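Local atomic coordinates of complement C1r subcomponent (Homo sapiens, PDB entry 6F1D), a protein that serves as a serine protease of the complement C1 complex, in which it associates with C1s and takes part in complement activation. Residues Tyr20-Tyr24 with Asp104-Lys109. Sequence-based numbering, arbitrary orientation.
Sequences YPRSY and DSRGWK
Pro21 O is gripped twice: water 1 donates to it at 2.8 Å, and the single N-H of Arg106 NE is shared, reaching Pro21 O at 3.3 Å, in the carbonyl plane, and water 1 at 2.9 Å. The two loops, 20-24 and 104-109, meet at the calcium-binding end of a CUB domain, a beta sandwich. The bend at chi3 (89°) turns the long arginine's NE back toward Pro21 O. Further along, Ser105 O accepts the Tyr24 N-H at 3.2 Å and also a CA-H from Ser23. Serine's short side chain sets Ser23 OG beside its backbone N, where it donates to Asp104 OD1 at 3.0 Å, on the carboxylate's anti side, tilted 28° from its plane. The Tyr24 ring runs past Gly107, whose CA lies near the ring plane, 3.4 Å from CD2; a residue without a side chain suits this tight spot and the positive phi of 98°. Outside the two segments, Tyr24 OH bonds to Asp63 OD2 and Glu53 N, both residues being calcium ligands, so the tyrosine ties this contact to the ion site. Cis-Pro21 lays its CB over one face of Tyr20, and on the opposite face Lys109 CB makes a CH-pi contact, 3.7 Å from the ring centroid.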
# COMPACT_ATOMS: atom_id res chain seq x y z
N TYR A 20 7.12 10.08 -1.17
CA TYR A 20 7.29 9.47 -2.50
C TYR A 20 7.51 10.55 -3.56
O TYR A 20 6.76 11.54 -3.58
CB TYR A 20 6.04 8.67 -2.83
CG TYR A 20 6.04 7.98 -4.16
CD1 TYR A 20 6.53 6.68 -4.29
CD2 TYR A 20 5.54 8.62 -5.31
CE1 TYR A 20 6.50 6.03 -5.52
CE2 TYR A 20 5.54 7.98 -6.54
CZ TYR A 20 5.99 6.68 -6.62
OH TYR A 20 6.01 6.01 -7.83
N PRO A 21 8.47 10.38 -4.51
CA PRO A 21 9.25 9.16 -4.76
C PRO A 21 10.64 9.26 -4.19
O PRO A 21 11.59 8.60 -4.66
CB PRO A 21 9.30 9.10 -6.29
CG PRO A 21 9.42 10.58 -6.67
CD PRO A 21 8.73 11.39 -5.56
N ARG A 22 10.77 10.10 -3.18
CA ARG A 22 12.00 10.17 -2.41
C ARG A 22 11.87 9.18 -1.24
O ARG A 22 10.81 8.57 -1.04
CB ARG A 22 12.27 11.60 -1.95
CG ARG A 22 12.05 12.65 -3.03
CD ARG A 22 12.39 14.03 -2.58
NE ARG A 22 11.53 14.48 -1.48
CZ ARG A 22 10.26 14.82 -1.63
NH1 ARG A 22 9.66 14.75 -2.81
NH2 ARG A 22 9.56 15.21 -0.57
N SER A 23 12.95 8.99 -0.50
CA SER A 23 13.02 7.92 0.50
C SER A 23 11.91 8.02 1.53
O SER A 23 11.78 9.05 2.21
CB SER A 23 14.34 8.00 1.26
OG SER A 23 15.41 8.23 0.41
N TYR A 24 11.22 6.91 1.79
CA TYR A 24 10.30 6.93 2.94
C TYR A 24 11.07 6.87 4.27
O TYR A 24 12.20 6.38 4.34
CB TYR A 24 9.28 5.81 2.85
CG TYR A 24 9.84 4.45 2.61
CD1 TYR A 24 10.37 3.73 3.66
CD2 TYR A 24 9.84 3.90 1.33
CE1 TYR A 24 10.91 2.46 3.47
CE2 TYR A 24 10.37 2.61 1.11
CZ TYR A 24 10.91 1.92 2.20
OH TYR A 24 11.40 0.64 2.05
N ASP A 104 17.42 3.70 2.11
CA ASP A 104 16.92 4.76 1.24
C ASP A 104 16.23 4.04 0.08
O ASP A 104 16.91 3.54 -0.82
CB ASP A 104 18.05 5.65 0.75
CG ASP A 104 18.49 6.69 1.80
OD1 ASP A 104 17.62 7.48 2.27
OD2 ASP A 104 19.69 6.72 2.15
N SER A 105 14.91 3.93 0.12
CA SER A 105 14.14 3.31 -0.94
C SER A 105 13.03 4.27 -1.32
O SER A 105 12.50 5.00 -0.47
CB SER A 105 13.53 1.94 -0.52
OG SER A 105 14.42 1.24 0.35
N ARG A 106 12.64 4.22 -2.59
CA ARG A 106 11.77 5.28 -3.09
C ARG A 106 10.32 5.13 -2.65
O ARG A 106 9.60 6.12 -2.62
CB ARG A 106 11.87 5.36 -4.61
CG ARG A 106 13.29 5.73 -5.08
CD ARG A 106 13.40 5.70 -6.56
NE ARG A 106 13.05 7.00 -7.11
CZ ARG A 106 12.95 7.25 -8.41
NH1 ARG A 106 13.19 6.27 -9.29
NH2 ARG A 106 12.62 8.47 -8.83
N GLY A 107 9.86 3.91 -2.32
CA GLY A 107 8.51 3.74 -1.79
C GLY A 107 7.48 3.32 -2.83
O GLY A 107 7.82 2.75 -3.87
N TRP A 108 6.20 3.63 -2.61
CA TRP A 108 5.19 3.09 -3.51
C TRP A 108 4.10 4.13 -3.66
O TRP A 108 3.94 5.01 -2.80
CB TRP A 108 4.60 1.77 -2.97
CG TRP A 108 4.19 1.93 -1.54
CD1 TRP A 108 4.97 1.74 -0.44
CD2 TRP A 108 2.92 2.40 -1.03
NE1 TRP A 108 4.26 1.99 0.70
CE2 TRP A 108 3.01 2.42 0.37
CE3 TRP A 108 1.70 2.77 -1.64
CZ2 TRP A 108 1.95 2.80 1.19
CZ3 TRP A 108 0.66 3.16 -0.81
CH2 TRP A 108 0.79 3.16 0.58
N LYS A 109 3.34 3.99 -4.73
CA LYS A 109 2.19 4.84 -4.96
C LYS A 109 1.19 4.01 -5.75
O LYS A 109 1.59 3.29 -6.68
CB LYS A 109 2.59 6.09 -5.77
CG LYS A 109 1.43 6.99 -6.18
CD LYS A 109 1.99 8.35 -6.61
CE LYS A 109 0.92 9.24 -7.20
NZ LYS A 109 1.51 10.53 -7.69
O HOH W 1 13.84 9.64 -6.06
O HOH W 2 13.61 4.45 2.64